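Local structure of rifamycin polyketide synthase (Amycolatopsis mediterranei, 4LN9) at residues A68-R73 with Y192-T197; A203-G208 with F216-L221; L280-A285 with L292-V297; E288-S293 with S309-P314. The protein probably dehydrates the hydroxyacyl polyketide intermediate in the terminal module of rifamycin synthesis, using a dehydratase domain with the double hotdog fold. One frame throughout, in Å; residues are numbered along the deposited sequence.

Contact 1: residues A68-R73 with Y192-T197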
loop_
_atom_site.group_PDB
_atom_site.type_symbol
_atom_site.label_atom_id
_atom_site.label_comp_id
_atom_site.label_asym_id
_atom_site.label_seq_id
_atom_site.Cartn_x
_atom_site.Cartn_y
_atom_site.Cartn_z
ATOM N N ALA A 68 0.673 14.900 -21.672
ATOM C CA ALA A 68 1.080 16.194 -22.206
ATOM C C ALA A 68 -0.030 16.823 -23.044
ATOM O O ALA A 68 -0.106 18.046 -23.168
ATOM C CB ALA A 68 2.357 16.059 -23.024
ATOM N N ASP A 69 -0.982 15.996 -23.476
ATOM C CA ASP A 69 -2.076 16.473 -24.323
ATOM C C ASP A 69 -3.197 17.166 -23.550
ATOM O O ASP A 69 -4.176 17.623 -24.141
ATOM C CB ASP A 69 -2.642 15.330 -25.165
ATOM C CG ASP A 69 -1.755 14.989 -26.343
ATOM O OD1 ASP A 69 -0.812 15.763 -26.615
ATOM O OD2 ASP A 69 -1.967 13.927 -26.966
ATOM N N HIS A 70 -3.058 17.234 -22.230
ATOM C CA HIS A 70 -3.955 18.037 -21.405
ATOM C C HIS A 70 -3.169 18.970 -20.535
ATOM O O HIS A 70 -2.549 18.548 -19.558
ATOM C CB HIS A 70 -4.838 17.140 -20.544
ATOM C CG HIS A 70 -5.891 17.889 -19.761
ATOM N ND1 HIS A 70 -5.654 18.413 -18.545
ATOM C CD2 HIS A 70 -7.217 18.189 -20.067
ATOM C CE1 HIS A 70 -6.763 19.037 -18.102
ATOM N NE2 HIS A 70 -7.721 18.889 -19.030
ATOM N N ALA A 71 -3.089 20.229 -20.952
ATOM C CA ALA A 71 -2.284 21.219 -20.249
ATOM C C ALA A 71 -3.041 22.538 -20.192
ATOM O O ALA A 71 -3.690 22.927 -21.163
ATOM C CB ALA A 71 -0.945 21.408 -20.953
ATOM N N VAL A 72 -3.067 23.155 -19.015
ATOM C CA VAL A 72 -3.757 24.429 -18.846
ATOM C C VAL A 72 -2.771 25.567 -18.575
ATOM O O VAL A 72 -2.056 25.555 -17.574
ATOM C CB VAL A 72 -4.810 24.361 -17.721
ATOM C CG1 VAL A 72 -5.471 25.717 -17.529
ATOM C CG2 VAL A 72 -5.850 23.294 -18.029
ATOM N N ARG A 73 -2.703 26.519 -19.502
ATOM C CA ARG A 73 -1.599 27.477 -19.556
ATOM C C ARG A 73 -0.240 26.784 -19.566
ATOM O O ARG A 73 0.622 27.060 -18.730
ATOM C CB ARG A 73 -1.690 28.479 -18.405
ATOM C CG ARG A 73 -2.833 29.472 -18.546
ATOM C CD ARG A 73 -3.515 29.716 -17.210
ATOM N NE ARG A 73 -4.705 30.549 -17.348
ATOM C CZ ARG A 73 -5.475 30.925 -16.332
ATOM N NH1 ARG A 73 -5.188 30.530 -15.100
ATOM N NH2 ARG A 73 -6.541 31.684 -16.550
ATOM N N TYR A 192 -7.028 26.754 -22.748
ATOM C CA TYR A 192 -7.209 25.301 -22.749
ATOM C C TYR A 192 -6.349 24.643 -23.825
ATOM O O TYR A 192 -6.727 24.625 -24.996
ATOM C CB TYR A 192 -8.678 24.944 -23.003
ATOM C CG TYR A 192 -9.642 25.440 -21.948
ATOM C CD1 TYR A 192 -9.838 24.729 -20.771
ATOM C CD2 TYR A 192 -10.466 26.530 -22.197
ATOM C CE1 TYR A 192 -10.760 25.145 -19.830
ATOM C CE2 TYR A 192 -11.392 26.953 -21.262
ATOM C CZ TYR A 192 -11.538 26.256 -20.083
ATOM O OH TYR A 192 -12.456 26.675 -19.147
ATOM N N GLY A 193 -5.281 23.970 -23.408
ATOM C CA GLY A 193 -4.380 23.334 -24.366
ATOM C C GLY A 193 -4.688 21.865 -24.602
ATOM O O GLY A 193 -3.979 20.993 -24.098
ATOM N N TYR A 194 -5.681 21.584 -25.441
ATOM C CA TYR A 194 -5.962 20.202 -25.817
ATOM C C TYR A 194 -5.077 19.747 -26.970
ATOM O O TYR A 194 -5.252 20.180 -28.109
ATOM C CB TYR A 194 -7.436 20.014 -26.183
ATOM C CG TYR A 194 -8.399 20.320 -25.059
ATOM C CD1 TYR A 194 -8.447 19.528 -23.917
ATOM C CD2 TYR A 194 -9.320 21.350 -25.179
ATOM C CE1 TYR A 194 -9.353 19.788 -22.905
ATOM C CE2 TYR A 194 -10.228 21.619 -24.173
ATOM C CZ TYR A 194 -10.234 20.843 -23.034
ATOM O OH TYR A 194 -11.136 21.115 -22.029
ATOM N N GLY A 195 -4.160 18.832 -26.677
ATOM C CA GLY A 195 -3.429 18.126 -27.720
ATOM C C GLY A 195 -4.268 17.046 -28.374
ATOM O O GLY A 195 -5.423 16.839 -28.002
ATOM N N PRO A 196 -3.649 16.281 -29.286
ATOM C CA PRO A 196 -4.313 15.329 -30.176
ATOM C C PRO A 196 -5.145 14.282 -29.438
ATOM O O PRO A 196 -6.203 13.889 -29.929
ATOM C CB PRO A 196 -3.145 14.658 -30.898
ATOM C CG PRO A 196 -2.084 15.703 -30.922
ATOM C CD PRO A 196 -2.223 16.447 -29.625
ATOM N N THR A 197 -4.635 13.768 -28.323
ATOM C CA THR A 197 -5.375 12.765 -27.563
ATOM C C THR A 197 -6.745 13.280 -27.127
ATOM O O THR A 197 -7.727 12.538 -27.144
ATOM C CB THR A 197 -4.592 12.276 -26.331
ATOM O OG1 THR A 197 -3.312 11.782 -26.744
ATOM C CG2 THR A 197 -5.353 11.160 -25.628
HETATM O O HOH W 1 -1.467 20.467 -24.406
HETATM O O HOH W 2 -10.866 19.637 -20.042
#
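Asp69 and Thr197 lock together at one end of a small antiparallel ladder, where strand 70-72 of the first half of the double hotdog meets strand 192-194 of the second. The side-chain hydrogen bonds both fall on Asp69 OD2. Thr197 OG1 donates to Asp69 OD2 at a short 2.5 Å, meeting the anti lone pair, while Thr197 N approaches Asp69 OD2 from 3.0 Å, well above the carboxylate plane. OG1 stands beside its own backbone N (chi1 -56°), which lets hydroxyl and amide grip the same oxygen.

The backbone bonds continue from there. Gly195 N donates to Asp69 O at 2.8 Å, and Gly193 N to Ala71 O at 2.9 Å. The return bond from Ala71 N to Gly193 O is weak; Gly193 O also accepts from a water that donates to Ala68 O.

Among the van der Waals contacts, the Pro196 ring brings CD to 3.4 Å from Asp69 OD1. Residues 192-196, preceded by Gly191, match the GYxYGP motif of polyketide synthase dehydratases. The His70 and Tyr194 side chains run alongside one another, ring planes at an oblique 58°. Around them, Ile77 O takes the bond from His70 ND1, while Tyr194 touches Asp240 and His244 of helix 236-251. His70 and Asp240 probably correspond to the His-Asp pair of the dehydratase active site, so Tyr194 probably lines that cleft. The rings come closest between His70 CD2 and Tyr194 CE1, 3.9 Å apart, and one water sits in plane at the edge of both, 2.5 Å from Tyr194 OH.

Contact 2: residues A203-G208 with F216-L221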
loop_
_atom_site.group_PDB
_atom_site.type_symbol
_atom_site.label_atom_id
_atom_site.label_comp_id
_atom_site.label_asym_id
_atom_site.label_seq_id
_atom_site.Cartn_x
_atom_site.Cartn_y
_atom_site.Cartn_z
ATOM N N ALA A 203 -18.308 16.067 -33.893
ATOM C CA ALA A 203 -19.437 16.859 -34.357
ATOM C C ALA A 203 -20.202 17.339 -33.136
ATOM O O ALA A 203 -20.203 16.677 -32.098
ATOM C CB ALA A 203 -20.343 16.018 -35.247
ATOM N N VAL A 204 -20.844 18.494 -33.259
ATOM C CA VAL A 204 -21.692 19.011 -32.196
ATOM C C VAL A 204 -22.997 19.529 -32.787
ATOM O O VAL A 204 -23.007 20.079 -33.887
ATOM C CB VAL A 204 -20.993 20.158 -31.447
ATOM C CG1 VAL A 204 -21.984 20.900 -30.563
ATOM C CG2 VAL A 204 -19.830 19.620 -30.628
ATOM N N TRP A 205 -24.115 19.192 -32.143
ATOM C CA TRP A 205 -25.388 19.843 -32.458
ATOM C C TRP A 205 -25.939 20.501 -31.235
ATOM O O TRP A 205 -25.742 20.014 -30.120
ATOM C CB TRP A 205 -26.405 18.836 -32.986
ATOM C CG TRP A 205 -25.929 18.046 -34.177
ATOM C CD1 TRP A 205 -26.300 18.207 -35.510
ATOM C CD2 TRP A 205 -25.093 16.844 -34.157
ATOM N NE1 TRP A 205 -25.707 17.253 -36.296
ATOM C CE2 TRP A 205 -24.965 16.408 -35.546
ATOM C CE3 TRP A 205 -24.444 16.127 -33.162
ATOM C CZ2 TRP A 205 -24.213 15.300 -35.898
ATOM C CZ3 TRP A 205 -23.683 15.018 -33.531
ATOM C CH2 TRP A 205 -23.592 14.601 -34.863
ATOM N N ARG A 206 -26.753 21.529 -31.438
ATOM C CA ARG A 206 -27.330 22.268 -30.327
ATOM C C ARG A 206 -28.842 22.393 -30.482
ATOM O O ARG A 206 -29.357 22.476 -31.596
ATOM C CB ARG A 206 -26.693 23.655 -30.215
ATOM C CG ARG A 206 -27.261 24.514 -29.097
ATOM C CD ARG A 206 -26.838 25.968 -29.240
ATOM N NE ARG A 206 -25.388 26.111 -29.339
ATOM C CZ ARG A 206 -24.741 26.405 -30.462
ATOM N NH1 ARG A 206 -25.415 26.579 -31.591
ATOM N NH2 ARG A 206 -23.422 26.542 -30.454
ATOM N N ARG A 207 -29.543 22.409 -29.353
ATOM C CA ARG A 207 -31.000 22.443 -29.337
ATOM C C ARG A 207 -31.436 23.181 -28.069
ATOM O O ARG A 207 -30.782 23.062 -27.034
ATOM C CB ARG A 207 -31.539 21.010 -29.323
ATOM C CG ARG A 207 -33.032 20.880 -29.568
ATOM C CD ARG A 207 -33.584 19.673 -28.823
ATOM N NE ARG A 207 -33.831 18.544 -29.716
ATOM C CZ ARG A 207 -34.074 17.303 -29.308
ATOM N NH1 ARG A 207 -34.027 17.003 -28.016
ATOM N NH2 ARG A 207 -34.379 16.363 -30.192
ATOM N N GLY A 208 -32.393 24.098 -28.203
ATOM C CA GLY A 208 -32.806 24.941 -27.076
ATOM C C GLY A 208 -31.931 26.173 -26.914
ATOM O O GLY A 208 -31.058 26.427 -27.743
ATOM N N PHE A 216 -25.482 17.978 -28.134
ATOM C CA PHE A 216 -25.255 16.621 -28.620
ATOM C C PHE A 216 -23.916 16.550 -29.346
ATOM O O PHE A 216 -23.506 17.514 -29.991
ATOM C CB PHE A 216 -26.388 16.211 -29.566
ATOM C CG PHE A 216 -27.748 16.250 -28.930
ATOM C CD1 PHE A 216 -28.119 15.290 -28.004
ATOM C CD2 PHE A 216 -28.615 17.305 -29.177
ATOM C CE1 PHE A 216 -29.353 15.342 -27.384
ATOM C CE2 PHE A 216 -29.861 17.349 -28.580
ATOM C CZ PHE A 216 -30.221 16.379 -27.664
ATOM N N ALA A 217 -23.196 15.446 -29.182
ATOM C CA ALA A 217 -21.898 15.316 -29.833
ATOM C C ALA A 217 -21.545 13.873 -30.147
ATOM O O ALA A 217 -21.998 12.947 -29.474
ATOM C CB ALA A 217 -20.809 15.963 -28.992
ATOM N N GLU A 218 -20.776 13.689 -31.216
ATOM C CA GLU A 218 -20.057 12.445 -31.420
ATOM C C GLU A 218 -18.605 12.620 -31.018
ATOM O O GLU A 218 -17.964 13.616 -31.358
ATOM C CB GLU A 218 -20.169 11.981 -32.876
ATOM C CG GLU A 218 -21.592 11.635 -33.295
ATOM C CD GLU A 218 -21.684 11.025 -34.683
ATOM O OE1 GLU A 218 -20.709 10.378 -35.126
ATOM O OE2 GLU A 218 -22.785 11.078 -35.275
ATOM N N ILE A 219 -18.132 11.694 -30.191
ATOM C CA ILE A 219 -16.785 11.751 -29.654
ATOM C C ILE A 219 -16.060 10.488 -30.090
ATOM O O ILE A 219 -16.627 9.397 -30.039
ATOM C CB ILE A 219 -16.803 11.780 -28.113
ATOM C CG1 ILE A 219 -17.867 12.755 -27.602
ATOM C CG2 ILE A 219 -15.426 12.126 -27.565
ATOM C CD1 ILE A 219 -17.565 14.207 -27.901
ATOM N N ALA A 220 -14.870 10.654 -30.654
ATOM C CA ALA A 220 -14.046 9.512 -31.023
ATOM C C ALA A 220 -12.579 9.827 -30.770
ATOM O O ALA A 220 -12.077 10.864 -31.202
ATOM C CB ALA A 220 -14.267 9.151 -32.484
ATOM N N LEU A 221 -11.921 8.979 -29.985
ATOM C CA LEU A 221 -10.496 9.148 -29.712
ATOM C C LEU A 221 -9.713 8.934 -31.000
ATOM O O LEU A 221 -10.083 8.090 -31.817
ATOM C CB LEU A 221 -10.031 8.143 -28.655
ATOM C CG LEU A 221 -10.415 8.407 -27.196
ATOM C CD1 LEU A 221 -9.661 7.463 -26.270
ATOM C CD2 LEU A 221 -10.159 9.858 -26.816
#
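Trp205 lays the benzene edge of its indole against the flank of Glu218, across the antiparallel hairpin of strands 201-207 and 214-220 in the C-terminal hotdog. CH2 reaches 3.6 Å from Glu218 OE2 and 3.9 Å from Glu218 CG, which lies in the indole plane. The Trp205 ring gets there because CG sits beside its own backbone N (chi1 -55°), swinging the indole across the partner strand, where CE3 passes 4.1 Å from Phe216 CB. Glu218 OE2 is itself tied to Trp170 NE1, and Trp170 meets the Trp205 ring edge-to-face.

Three backbone bonds hold the ladder. Trp205 and Phe216 exchange a pair, the straighter one running from Phe216 N to Trp205 O at 2.9 Å; Glu218 N donates to Ala203 O at 3.2 Å. On the other face, turned toward helix 236-251, Val204 CG2 touches Ala217 CB.

Farther along, Arg207, bent at its second and third torsions, turns one face of its guanidinium to the CE2 and CZ atoms of Phe216. A salt bridge to Glu214 and a bond to Pro173 O anchor the guanidinium, whose plane stands 78° from the phenyl ring; its NH1 lies 3.9 Å from Phe216 CZ.

Contact 3: residues L280-A285 with L292-V297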
loop_
_atom_site.group_PDB
_atom_site.type_symbol
_atom_site.label_atom_id
_atom_site.label_comp_id
_atom_site.label_asym_id
_atom_site.label_seq_id
_atom_site.Cartn_x
_atom_site.Cartn_y
_atom_site.Cartn_z
ATOM N N LEU A 280 -18.295 7.626 -28.684
ATOM C CA LEU A 280 -19.527 7.863 -27.932
ATOM C C LEU A 280 -20.499 8.731 -28.721
ATOM O O LEU A 280 -20.079 9.601 -29.483
ATOM C CB LEU A 280 -19.225 8.537 -26.593
ATOM C CG LEU A 280 -18.372 7.811 -25.550
ATOM C CD1 LEU A 280 -18.172 8.724 -24.346
ATOM C CD2 LEU A 280 -19.008 6.493 -25.129
ATOM N N ARG A 281 -21.790 8.557 -28.461
ATOM C CA ARG A 281 -22.771 9.615 -28.669
ATOM C C ARG A 281 -23.191 10.162 -27.312
ATOM O O ARG A 281 -23.446 9.397 -26.383
ATOM C CB ARG A 281 -24.005 9.059 -29.385
ATOM C CG ARG A 281 -23.733 8.450 -30.750
ATOM C CD ARG A 281 -25.018 7.898 -31.349
ATOM N NE ARG A 281 -24.753 6.960 -32.436
ATOM C CZ ARG A 281 -25.692 6.323 -33.130
ATOM N NH1 ARG A 281 -26.976 6.483 -32.827
ATOM N NH2 ARG A 281 -25.343 5.489 -34.100
ATOM N N VAL A 282 -23.206 11.485 -27.185
ATOM C CA VAL A 282 -23.401 12.122 -25.887
ATOM C C VAL A 282 -24.502 13.182 -25.922
ATOM O O VAL A 282 -24.726 13.824 -26.951
ATOM C CB VAL A 282 -22.092 12.745 -25.358
ATOM C CG1 VAL A 282 -20.938 11.767 -25.515
ATOM C CG2 VAL A 282 -21.793 14.047 -26.085
ATOM N N ARG A 283 -25.286 13.240 -24.846
ATOM C CA ARG A 283 -26.161 14.385 -24.576
ATOM C C ARG A 283 -25.727 15.086 -23.293
ATOM O O ARG A 283 -25.633 14.460 -22.238
ATOM C CB ARG A 283 -27.623 13.936 -24.445
ATOM C CG ARG A 283 -28.567 15.040 -23.982
ATOM C CD ARG A 283 -29.965 14.506 -23.702
ATOM N NE ARG A 283 -30.902 15.566 -23.331
ATOM C CZ ARG A 283 -31.148 15.943 -22.079
ATOM N NH1 ARG A 283 -30.501 15.369 -21.074
ATOM N NH2 ARG A 283 -32.050 16.883 -21.831
ATOM N N VAL A 284 -25.446 16.381 -23.394
ATOM C CA VAL A 284 -25.092 17.175 -22.222
ATOM C C VAL A 284 -26.132 18.260 -21.965
ATOM O O VAL A 284 -26.522 18.983 -22.882
ATOM C CB VAL A 284 -23.695 17.812 -22.367
ATOM C CG1 VAL A 284 -23.373 18.666 -21.151
ATOM C CG2 VAL A 284 -22.639 16.733 -22.553
ATOM N N ALA A 285 -26.647 18.310 -20.739
ATOM C CA ALA A 285 -27.663 19.297 -20.373
ATOM C C ALA A 285 -27.359 20.012 -19.057
ATOM O O ALA A 285 -26.399 19.676 -18.364
ATOM C CB ALA A 285 -29.041 18.651 -20.323
ATOM N N LEU A 292 -23.707 20.710 -15.148
ATOM C CA LEU A 292 -23.926 19.857 -16.316
ATOM C C LEU A 292 -24.395 18.467 -15.884
ATOM O O LEU A 292 -23.978 17.963 -14.841
ATOM C CB LEU A 292 -22.630 19.716 -17.116
ATOM C CG LEU A 292 -22.058 20.972 -17.770
ATOM C CD1 LEU A 292 -20.752 20.631 -18.472
ATOM C CD2 LEU A 292 -23.057 21.565 -18.751
ATOM N N SER A 293 -25.174 17.811 -16.737
ATOM C CA SER A 293 -25.401 16.373 -16.619
ATOM C C SER A 293 -25.020 15.712 -17.935
ATOM O O SER A 293 -24.947 16.378 -18.965
ATOM C CB SER A 293 -26.873 16.093 -16.304
ATOM O OG SER A 293 -27.708 16.506 -17.372
ATOM N N LEU A 294 -24.663 14.433 -17.884
ATOM C CA LEU A 294 -24.179 13.743 -19.072
ATOM C C LEU A 294 -24.775 12.343 -19.156
ATOM O O LEU A 294 -24.942 11.666 -18.141
ATOM C CB LEU A 294 -22.648 13.674 -19.070
ATOM C CG LEU A 294 -21.983 12.736 -20.082
ATOM C CD1 LEU A 294 -22.124 13.279 -21.496
ATOM C CD2 LEU A 294 -20.517 12.519 -19.736
ATOM N N GLU A 295 -25.204 11.967 -20.361
ATOM C CA GLU A 295 -25.478 10.570 -20.689
ATOM C C GLU A 295 -24.769 10.258 -22.001
ATOM O O GLU A 295 -24.773 11.076 -22.921
ATOM C CB GLU A 295 -26.991 10.345 -20.845
ATOM C CG GLU A 295 -27.412 8.888 -21.016
ATOM C CD GLU A 295 -28.916 8.680 -20.882
ATOM O OE1 GLU A 295 -29.681 9.371 -21.589
ATOM O OE2 GLU A 295 -29.332 7.793 -20.104
ATOM N N ALA A 296 -24.057 9.137 -22.042
ATOM C CA ALA A 296 -23.311 8.765 -23.235
ATOM C C ALA A 296 -23.493 7.283 -23.546
ATOM O O ALA A 296 -23.586 6.457 -22.637
ATOM C CB ALA A 296 -21.837 9.102 -23.069
ATOM N N VAL A 297 -23.707 6.980 -24.825
ATOM C CA VAL A 297 -23.834 5.600 -25.287
ATOM C C VAL A 297 -22.743 5.272 -26.304
ATOM O O VAL A 297 -22.128 6.173 -26.875
ATOM C CB VAL A 297 -25.217 5.330 -25.926
ATOM C CG1 VAL A 297 -26.330 5.530 -24.909
ATOM C CG2 VAL A 297 -25.432 6.214 -27.148
HETATM O O HOH W 3 -27.552 14.604 -20.421
#
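A regular beta hairpin of the C-terminal hotdog joins strands 279-285 and 291-297, and its core is a row of interlocked aliphatic side chains. Val284 sits between two leucines. Its CG2 meets Leu294 CD1 at 3.6 Å, while CG1 turns the other way and touches Leu292 CD2 at 3.8 Å. With CG anti to the backbone N (chi1 167°) and chi2 at 71°, Leu294 turns CD1 back toward the partner strand, where this methyl also packs on Val282 CB at 3.9 Å. Next in line, Val282 CG1 presses on Ala296 CB at 3.7 Å, and Leu280 CD1 touches the same Ala296 methyl.

Six backbone bonds link the strands, two for each of the pairs Arg281-Val297, Arg283-Glu295 and Ala285-Ser293. The shortest runs from Ser293 N to Ala285 O at 2.8 Å. A water donates to Arg283 O from 2.6 Å, with weak bonds to Ser293 O and Arg283 NH1.

The charged side chains lie on the opposite face and find partners beyond the hairpin: Arg283 with Glu214, Arg281 with Glu299, Glu295 with the amides of Ala164 and Phe165. The aliphatic face rests on helix 236-251, where Val282, Val284 and Leu294 touch Ala242, Thr246 and Leu239. Strands 214-220 and 303-313 flank the hairpin, one along each outer edge.

Contact 4: residues E288-S293 with S309-P314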
loop_
_atom_site.group_PDB
_atom_site.type_symbol
_atom_site.label_atom_id
_atom_site.label_comp_id
_atom_site.label_asym_id
_atom_site.label_seq_id
_atom_site.Cartn_x
_atom_site.Cartn_y
_atom_site.Cartn_z
ATOM N N GLU A 288 -28.945 22.736 -13.368
ATOM C CA GLU A 288 -28.984 24.091 -12.811
ATOM C C GLU A 288 -28.073 24.974 -13.660
ATOM O O GLU A 288 -27.423 24.485 -14.582
ATOM C CB GLU A 288 -28.499 24.083 -11.356
ATOM C CG GLU A 288 -29.061 22.947 -10.516
ATOM C CD GLU A 288 -30.496 23.189 -10.085
ATOM O OE1 GLU A 288 -30.831 24.345 -9.748
ATOM O OE2 GLU A 288 -31.282 22.219 -10.062
ATOM N N ARG A 289 -28.033 26.271 -13.366
ATOM C CA ARG A 289 -27.377 27.218 -14.266
ATOM C C ARG A 289 -25.855 27.109 -14.240
ATOM O O ARG A 289 -25.178 27.563 -15.163
ATOM C CB ARG A 289 -27.816 28.657 -13.980
ATOM C CG ARG A 289 -27.746 29.568 -15.198
ATOM C CD ARG A 289 -27.855 31.036 -14.811
ATOM N NE ARG A 289 -29.226 31.530 -14.912
ATOM C CZ ARG A 289 -29.649 32.670 -14.374
ATOM N NH1 ARG A 289 -28.804 33.443 -13.707
ATOM N NH2 ARG A 289 -30.920 33.029 -14.489
ATOM N N ASP A 290 -25.320 26.472 -13.203
ATOM C CA ASP A 290 -23.876 26.358 -13.047
ATOM C C ASP A 290 -23.404 24.917 -13.197
ATOM O O ASP A 290 -22.267 24.595 -12.853
ATOM C CB ASP A 290 -23.438 26.909 -11.690
ATOM C CG ASP A 290 -23.946 26.072 -10.532
ATOM O OD1 ASP A 290 -24.962 25.366 -10.709
ATOM O OD2 ASP A 290 -23.331 26.120 -9.446
ATOM N N SER A 291 -24.287 24.041 -13.668
ATOM C CA SER A 291 -23.990 22.610 -13.676
ATOM C C SER A 291 -24.296 21.894 -14.993
ATOM O O SER A 291 -25.078 22.375 -15.814
ATOM C CB SER A 291 -24.671 21.902 -12.503
ATOM O OG SER A 291 -26.081 22.012 -12.584
ATOM N N LEU A 292 -23.707 20.710 -15.148
ATOM C CA LEU A 292 -23.926 19.857 -16.316
ATOM C C LEU A 292 -24.395 18.467 -15.884
ATOM O O LEU A 292 -23.978 17.963 -14.841
ATOM C CB LEU A 292 -22.630 19.716 -17.116
ATOM C CG LEU A 292 -22.058 20.972 -17.770
ATOM C CD1 LEU A 292 -20.752 20.631 -18.472
ATOM C CD2 LEU A 292 -23.057 21.565 -18.751
ATOM N N SER A 293 -25.174 17.811 -16.737
ATOM C CA SER A 293 -25.401 16.373 -16.619
ATOM C C SER A 293 -25.020 15.712 -17.935
ATOM O O SER A 293 -24.947 16.378 -18.965
ATOM C CB SER A 293 -26.873 16.093 -16.304
ATOM O OG SER A 293 -27.708 16.506 -17.372
ATOM N N SER A 309 -24.565 15.237 -12.031
ATOM C CA SER A 309 -24.221 16.640 -11.834
ATOM C C SER A 309 -22.708 16.858 -11.839
ATOM O O SER A 309 -21.966 16.136 -11.175
ATOM C CB SER A 309 -24.831 17.157 -10.527
ATOM O OG SER A 309 -24.508 18.521 -10.316
ATOM N N LEU A 310 -22.258 17.838 -12.618
ATOM C CA LEU A 310 -20.919 18.400 -12.457
ATOM C C LEU A 310 -20.974 19.919 -12.302
ATOM O O LEU A 310 -21.518 20.619 -13.155
ATOM C CB LEU A 310 -20.033 18.025 -13.650
ATOM C CG LEU A 310 -18.654 18.686 -13.733
ATOM C CD1 LEU A 310 -17.756 18.208 -12.602
ATOM C CD2 LEU A 310 -18.010 18.417 -15.085
ATOM N N VAL A 311 -20.474 20.414 -11.172
ATOM C CA VAL A 311 -20.332 21.853 -10.952
ATOM C C VAL A 311 -18.876 22.288 -11.142
ATOM O O VAL A 311 -17.954 21.544 -10.809
ATOM C CB VAL A 311 -20.806 22.251 -9.538
ATOM C CG1 VAL A 311 -20.355 23.665 -9.203
ATOM C CG2 VAL A 311 -22.319 22.127 -9.429
ATOM N N GLY A 312 -18.674 23.457 -11.746
ATOM C CA GLY A 312 -17.327 23.931 -12.072
ATOM C C GLY A 312 -16.922 25.174 -11.297
ATOM O O GLY A 312 -17.755 25.805 -10.648
ATOM N N ARG A 313 -15.644 25.541 -11.382
ATOM C CA ARG A 313 -15.152 26.782 -10.770
ATOM C C ARG A 313 -13.915 27.361 -11.474
ATOM O O ARG A 313 -13.155 26.625 -12.106
ATOM C CB ARG A 313 -14.872 26.576 -9.276
ATOM C CG ARG A 313 -16.077 26.813 -8.376
ATOM C CD ARG A 313 -15.672 27.455 -7.055
ATOM N NE ARG A 313 -14.665 26.671 -6.344
ATOM C CZ ARG A 313 -14.197 26.973 -5.136
ATOM N NH1 ARG A 313 -14.677 28.021 -4.480
ATOM N NH2 ARG A 313 -13.255 26.224 -4.581
ATOM N N PRO A 314 -13.692 28.683 -11.328
ATOM C CA PRO A 314 -12.699 29.424 -12.118
ATOM C C PRO A 314 -11.264 29.060 -11.742
ATOM O O PRO A 314 -10.319 29.662 -12.257
ATOM C CB PRO A 314 -12.979 30.886 -11.754
ATOM C CG PRO A 314 -14.412 30.903 -11.349
ATOM C CD PRO A 314 -14.638 29.591 -10.652
HETATM O O HOH W 4 -26.521 20.377 -10.319
#
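Ser291 CB packs against Val311 CG2, 3.9 Å away, at the open end of a beta hairpin, where strand 291-297 meets strand 303-313 in the C-terminal hotdog. Asp290 slants across the same valine: its CG is tucked between its own backbone N and carbonyl carbon (chi1 67°), which turns the carboxylate to the valine's two methyls, with OD2 at 3.9 Å from Val311 CG1, a van der Waals contact.

Leu292 and Leu310 share the other face, but their side chains do not interlock. They are held through the backbone instead, Leu310 N donating to Leu292 O at 2.8 Å and Leu292 N to Leu310 O at 3.0 Å. Beyond this pair, Leu310 packs on Pro264 and Trp267 of strand 263-272, the next strand along.

A type I turn from Glu288 to Ser291 leads into the strand, and Ser291 OG also braces it by accepting from Glu288 N at 3.1 Å. Ser309 OG, anti to its backbone N (chi1 180°), lies 4.0 Å from Ser291 CB. A single water spans the two serines, 2.8 Å from Ser291 OG and 2.7 Å from Ser309 OG, donating to the latter.

How the contacts relate
Contacts 2, 3 and 4 lie in one antiparallel run of the C-terminal hotdog, in the order 201-207, 214-220, 279-285, 291-297, 303-313. Centres of contacts 2 and 3 are about 9 Å apart, and strands 214-220 and 279-285 are neighbours, probably bonded from Ala217 O to Val282 N. Contact 4, about 14 Å from contact 3, reuses strand 291-297 and shares Leu292 and Ser293. Contact 1 comes first along the chain and stands apart, 20 to 22 Å between centres, in a separate sheet; Thr197 touches Leu221 of contact 2. Contact 1 ties the two halves together; contacts 2 and 3 pack on helix 236-251, which contact 1 also touches, and contact 4 leads on to strand 263-272.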